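Local coordinates for cytochrome P450 (PDB 5L92), which binds heme and corticosterone and, as a cytochrome P450, probably hydroxylates steroids using molecular oxygen, at residues Y373-K385 with V392-V404. Residues are numbered along the deposited sequence; the frame is centred on the assembly and turned at random.
Sequences YPQMDWSPSFELK and VYGLKELLIRKNV
Lys-402 lays its aliphatic chain over one face of the Tyr-373 ring, CG standing 4.0 Å from the ring centroid in a CH-pi contact. From CG onward the chain is extended and runs beside the tyrosine in the same direction, which brings NZ beside Tyr-373 OH, and one water binds both; NZ also donates to the carbonyls of Val-126 and Leu-129. Val-404 CG1 meets the edge of the same ring. Asn-403 ND2 donates to Gln-375 O (3.0 Å), tilted from the carbonyl plane. Asp-377 and Arg-401 form an antiparallel hydrogen-bonded pair, Arg-401 N reaching Asp-377 O at 2.8 Å and Asp-377 N returning the bond to Arg-401 O. Ser-379 N approaches Leu-399 O from above the carbonyl plane (3.2 Å); Ser-379 OG accepts from Ser-381 N, an ST turn. Pro-380 CD sits 3.5 Å above the centre of the Arg-401 guanidinium, whose NH2 forms a salt bridge with Asp-131. Leu-398 CD1 presses on the Phe-382 ring edge, 3.4 Å from CE2, while Trp-378 CE3 covers a face. Farther along, one water joins Glu-383 O, Lys-385 N and Glu-397 O; another accepts from Glu-383 N and Leu-399 N and donates to Glu-397 OE2. Lys-396 N then closes on Lys-385 O at 2.8 Å, and Lys-385 NZ lies 3.3 Å from Glu-397 OE1 in a salt bridge. Strand 399-401 lies between 377-378 and 131-133, away from the heme. The chemistry implies direct backbone pairing at the strands and at Lys-385, separated by a water-bridged step whose carboxylate is held by both lysine and water.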
loop_
_atom_site.group_PDB
_atom_site.type_symbol
_atom_site.label_atom_id
_atom_site.label_comp_id
_atom_site.label_asym_id
_atom_site.label_seq_id
_atom_site.Cartn_x
_atom_site.Cartn_y
_atom_site.Cartn_z
ATOM N N TYR A 373 15.192 20.997 2.745
ATOM C CA TYR A 373 14.644 21.843 1.707
ATOM C C TYR A 373 13.332 22.545 2.092
ATOM O O TYR A 373 12.306 22.319 1.526
ATOM C CB TYR A 373 14.486 21.018 0.426
ATOM C CG TYR A 373 15.676 20.155 0.106
ATOM C CD1 TYR A 373 16.899 20.712 -0.111
ATOM C CD2 TYR A 373 15.576 18.784 0.028
ATOM C CE1 TYR A 373 17.979 19.949 -0.387
ATOM C CE2 TYR A 373 16.665 18.011 -0.255
ATOM C CZ TYR A 373 17.860 18.608 -0.446
ATOM O OH TYR A 373 18.950 17.891 -0.718
ATOM N N PRO A 374 13.462 23.465 3.111
ATOM C CA PRO A 374 12.223 24.126 3.516
ATOM C C PRO A 374 11.532 25.035 2.499
ATOM O O PRO A 374 10.405 25.336 2.682
ATOM C CB PRO A 374 12.625 24.943 4.727
ATOM C CG PRO A 374 14.030 25.220 4.568
ATOM C CD PRO A 374 14.586 24.005 3.990
ATOM N N GLN A 375 12.228 25.441 1.465
ATOM C CA GLN A 375 11.671 26.290 0.473
ATOM C C GLN A 375 11.314 25.531 -0.795
ATOM O O GLN A 375 11.106 26.120 -1.813
ATOM C CB GLN A 375 12.616 27.434 0.184
ATOM C CG GLN A 375 12.956 28.294 1.368
ATOM C CD GLN A 375 11.743 28.687 2.169
ATOM O OE1 GLN A 375 10.801 29.276 1.649
ATOM N NE2 GLN A 375 11.747 28.348 3.432
ATOM N N MET A 376 11.227 24.222 -0.704
ATOM C CA MET A 376 10.873 23.403 -1.833
ATOM C C MET A 376 9.505 23.729 -2.439
ATOM O O MET A 376 8.609 24.134 -1.771
ATOM C CB MET A 376 10.983 21.907 -1.493
ATOM C CG MET A 376 9.763 21.242 -0.904
ATOM S SD MET A 376 9.914 19.482 -0.587
ATOM C CE MET A 376 10.206 19.502 1.111
ATOM N N ASP A 377 9.394 23.553 -3.735
ATOM C CA ASP A 377 8.159 23.787 -4.444
ATOM C C ASP A 377 8.151 23.010 -5.739
ATOM O O ASP A 377 9.128 22.433 -6.121
ATOM C CB ASP A 377 7.950 25.279 -4.673
ATOM C CG ASP A 377 6.469 25.679 -4.791
ATOM O OD1 ASP A 377 5.583 24.865 -4.716
ATOM O OD2 ASP A 377 6.210 26.837 -4.971
ATOM N N TRP A 378 7.013 22.993 -6.394
ATOM C CA TRP A 378 6.888 22.311 -7.637
ATOM C C TRP A 378 7.943 22.816 -8.590
ATOM O O TRP A 378 8.203 23.968 -8.647
ATOM C CB TRP A 378 5.534 22.554 -8.291
ATOM C CG TRP A 378 4.356 22.613 -7.441
ATOM C CD1 TRP A 378 3.742 23.707 -7.040
ATOM C CD2 TRP A 378 3.600 21.527 -6.941
ATOM N NE1 TRP A 378 2.680 23.404 -6.296
ATOM C CE2 TRP A 378 2.559 22.057 -6.227
ATOM C CE3 TRP A 378 3.712 20.159 -7.023
ATOM C CZ2 TRP A 378 1.644 21.280 -5.594
ATOM C CZ3 TRP A 378 2.824 19.410 -6.409
ATOM C CH2 TRP A 378 1.795 19.952 -5.705
ATOM N N SER A 379 8.530 21.934 -9.354
ATOM C CA SER A 379 9.481 22.337 -10.344
ATOM C C SER A 379 8.723 22.802 -11.563
ATOM O O SER A 379 7.614 22.437 -11.752
ATOM C CB SER A 379 10.427 21.199 -10.642
ATOM O OG SER A 379 10.445 20.803 -11.969
ATOM N N PRO A 380 9.437 23.616 -12.417
ATOM C CA PRO A 380 8.723 24.017 -13.633
ATOM C C PRO A 380 8.348 22.855 -14.533
ATOM O O PRO A 380 7.533 23.027 -15.367
ATOM C CB PRO A 380 9.684 24.941 -14.345
ATOM C CG PRO A 380 10.604 25.431 -13.326
ATOM C CD PRO A 380 10.807 24.293 -12.448
ATOM N N SER A 381 8.937 21.700 -14.322
ATOM C CA SER A 381 8.639 20.541 -15.111
ATOM C C SER A 381 7.586 19.605 -14.535
ATOM O O SER A 381 7.305 18.597 -15.112
ATOM C CB SER A 381 9.894 19.734 -15.368
ATOM O OG SER A 381 10.656 20.288 -16.375
ATOM N N PHE A 382 7.015 19.954 -13.406
ATOM C CA PHE A 382 6.035 19.116 -12.793
ATOM C C PHE A 382 4.816 18.884 -13.641
ATOM O O PHE A 382 4.298 19.773 -14.222
ATOM C CB PHE A 382 5.603 19.648 -11.433
ATOM C CG PHE A 382 4.446 18.908 -10.838
ATOM C CD1 PHE A 382 3.190 19.225 -11.228
ATOM C CD2 PHE A 382 4.625 17.892 -9.961
ATOM C CE1 PHE A 382 2.121 18.560 -10.751
ATOM C CE2 PHE A 382 3.556 17.202 -9.484
ATOM C CZ PHE A 382 2.299 17.548 -9.868
ATOM N N GLU A 383 4.376 17.645 -13.643
ATOM C CA GLU A 383 3.169 17.216 -14.314
ATOM C C GLU A 383 2.523 16.166 -13.444
ATOM O O GLU A 383 3.198 15.349 -12.938
ATOM C CB GLU A 383 3.449 16.607 -15.670
ATOM C CG GLU A 383 3.502 17.530 -16.855
ATOM C CD GLU A 383 4.206 16.902 -18.039
ATOM O OE1 GLU A 383 3.788 15.826 -18.478
ATOM O OE2 GLU A 383 5.205 17.449 -18.526
ATOM N N LEU A 384 1.211 16.203 -13.310
ATOM C CA LEU A 384 0.440 15.237 -12.532
ATOM C C LEU A 384 0.321 13.937 -13.335
ATOM O O LEU A 384 -0.283 13.910 -14.419
ATOM C CB LEU A 384 -0.936 15.819 -12.196
ATOM C CG LEU A 384 -1.799 14.970 -11.283
ATOM C CD1 LEU A 384 -1.291 15.030 -9.865
ATOM C CD2 LEU A 384 -3.268 15.367 -11.370
ATOM N N LYS A 385 0.894 12.856 -12.819
ATOM C CA LYS A 385 0.878 11.561 -13.513
ATOM C C LYS A 385 0.452 10.460 -12.553
ATOM O O LYS A 385 1.298 9.725 -12.024
ATOM C CB LYS A 385 2.238 11.246 -14.137
ATOM C CG LYS A 385 2.750 12.349 -15.044
ATOM C CD LYS A 385 3.948 11.867 -15.809
ATOM C CE LYS A 385 4.607 12.965 -16.584
ATOM N NZ LYS A 385 5.984 12.557 -16.978
ATOM N N VAL A 392 -3.472 0.554 -6.096
ATOM C CA VAL A 392 -2.706 1.586 -5.401
ATOM C C VAL A 392 -3.056 2.970 -5.939
ATOM O O VAL A 392 -3.543 3.134 -7.054
ATOM C CB VAL A 392 -1.177 1.343 -5.464
ATOM C CG1 VAL A 392 -0.853 0.022 -4.826
ATOM C CG2 VAL A 392 -0.657 1.407 -6.893
ATOM N N TYR A 393 -2.785 3.976 -5.116
ATOM C CA TYR A 393 -3.194 5.344 -5.384
ATOM C C TYR A 393 -1.975 6.243 -5.161
ATOM O O TYR A 393 -1.450 6.345 -4.048
ATOM C CB TYR A 393 -4.373 5.721 -4.487
ATOM C CG TYR A 393 -4.695 7.198 -4.538
ATOM C CD1 TYR A 393 -5.531 7.709 -5.513
ATOM C CD2 TYR A 393 -4.153 8.084 -3.619
ATOM C CE1 TYR A 393 -5.839 9.089 -5.571
ATOM C CE2 TYR A 393 -4.459 9.462 -3.663
ATOM C CZ TYR A 393 -5.305 9.945 -4.645
ATOM O OH TYR A 393 -5.572 11.302 -4.699
ATOM N N GLY A 394 -1.465 6.837 -6.223
ATOM C CA GLY A 394 -0.251 7.601 -6.067
ATOM C C GLY A 394 0.160 8.191 -7.385
ATOM O O GLY A 394 -0.560 8.097 -8.381
ATOM N N LEU A 395 1.329 8.808 -7.372
ATOM C CA LEU A 395 1.896 9.423 -8.558
ATOM C C LEU A 395 3.105 8.644 -9.049
ATOM O O LEU A 395 3.868 8.100 -8.266
ATOM C CB LEU A 395 2.290 10.855 -8.257
ATOM C CG LEU A 395 1.137 11.688 -7.722
ATOM C CD1 LEU A 395 1.668 13.063 -7.374
ATOM C CD2 LEU A 395 -0.017 11.795 -8.745
ATOM N N LYS A 396 3.296 8.651 -10.361
ATOM C CA LYS A 396 4.437 7.980 -10.967
ATOM C C LYS A 396 5.716 8.801 -10.882
ATOM O O LYS A 396 6.816 8.232 -10.922
ATOM C CB LYS A 396 4.124 7.679 -12.425
ATOM C CG LYS A 396 2.823 6.817 -12.607
ATOM C CD LYS A 396 2.316 6.808 -14.035
ATOM C CE LYS A 396 3.380 6.367 -15.011
ATOM N NZ LYS A 396 4.074 5.121 -14.570
ATOM N N GLU A 397 5.590 10.127 -10.809
ATOM C CA GLU A 397 6.723 11.025 -10.646
ATOM C C GLU A 397 6.237 12.244 -9.862
ATOM O O GLU A 397 5.039 12.504 -9.771
ATOM C CB GLU A 397 7.346 11.417 -12.001
ATOM C CG GLU A 397 6.444 12.202 -12.968
ATOM C CD GLU A 397 7.262 13.111 -13.946
ATOM O OE1 GLU A 397 8.204 12.599 -14.601
ATOM O OE2 GLU A 397 6.973 14.342 -14.026
ATOM N N LEU A 398 7.176 12.975 -9.263
ATOM C CA LEU A 398 6.808 14.174 -8.508
ATOM C C LEU A 398 8.020 15.112 -8.509
ATOM O O LEU A 398 8.878 15.048 -7.623
ATOM C CB LEU A 398 6.347 13.794 -7.109
ATOM C CG LEU A 398 5.951 14.905 -6.129
ATOM C CD1 LEU A 398 4.989 15.850 -6.710
ATOM C CD2 LEU A 398 5.330 14.320 -4.907
ATOM N N LEU A 399 8.095 15.961 -9.534
ATOM C CA LEU A 399 9.272 16.802 -9.724
ATOM C C LEU A 399 9.193 18.015 -8.821
ATOM O O LEU A 399 8.230 18.793 -8.882
ATOM C CB LEU A 399 9.431 17.225 -11.180
ATOM C CG LEU A 399 9.522 16.032 -12.136
ATOM C CD1 LEU A 399 9.751 16.487 -13.578
ATOM C CD2 LEU A 399 10.592 15.057 -11.692
ATOM N N ILE A 400 10.220 18.169 -7.984
ATOM C CA ILE A 400 10.318 19.236 -7.005
ATOM C C ILE A 400 11.604 20.030 -7.245
ATOM O O ILE A 400 12.647 19.457 -7.576
ATOM C CB ILE A 400 10.279 18.644 -5.580
ATOM C CG1 ILE A 400 8.910 18.030 -5.278
ATOM C CG2 ILE A 400 10.694 19.652 -4.559
ATOM C CD1 ILE A 400 7.773 18.966 -5.226
ATOM N N ARG A 401 11.529 21.329 -7.034
ATOM C CA ARG A 401 12.642 22.235 -7.095
ATOM C C ARG A 401 13.011 22.534 -5.637
ATOM O O ARG A 401 12.194 22.928 -4.858
ATOM C CB ARG A 401 12.275 23.493 -7.851
ATOM C CG ARG A 401 13.250 24.632 -7.714
ATOM C CD ARG A 401 13.267 25.586 -8.872
ATOM N NE ARG A 401 13.760 24.947 -10.046
ATOM C CZ ARG A 401 13.877 25.532 -11.203
ATOM N NH1 ARG A 401 13.566 26.771 -11.347
ATOM N NH2 ARG A 401 14.327 24.871 -12.204
ATOM N N LYS A 402 14.263 22.320 -5.282
ATOM C CA LYS A 402 14.750 22.513 -3.921
ATOM C C LYS A 402 14.774 23.926 -3.401
ATOM O O LYS A 402 14.502 24.145 -2.284
ATOM C CB LYS A 402 16.137 21.982 -3.771
ATOM C CG LYS A 402 16.280 20.517 -3.923
ATOM C CD LYS A 402 17.703 20.195 -4.220
ATOM C CE LYS A 402 18.000 18.743 -4.106
ATOM N NZ LYS A 402 19.391 18.497 -4.493
ATOM N N ASN A 403 15.107 24.865 -4.242
ATOM C CA ASN A 403 15.175 26.257 -3.876
ATOM C C ASN A 403 16.150 26.618 -2.768
ATOM O O ASN A 403 15.862 27.442 -1.937
ATOM C CB ASN A 403 13.799 26.784 -3.539
ATOM C CG ASN A 403 12.941 26.929 -4.741
ATOM O OD1 ASN A 403 13.311 27.546 -5.711
ATOM N ND2 ASN A 403 11.820 26.311 -4.697
ATOM N N VAL A 404 17.306 26.000 -2.773
ATOM C CA VAL A 404 18.305 26.333 -1.806
ATOM C C VAL A 404 18.996 27.599 -2.303
ATOM O O VAL A 404 18.972 28.620 -1.658
ATOM C CB VAL A 404 19.342 25.270 -1.674
ATOM C CG1 VAL A 404 18.767 24.040 -1.091
ATOM C CG2 VAL A 404 19.962 25.011 -2.996
HETATM O O HOH W 1 19.721 16.050 -2.522
HETATM O O HOH W 2 14.885 24.665 0.459
HETATM O O HOH W 3 2.675 13.623 -10.750
HETATM O O HOH W 4 5.988 15.675 -11.733
#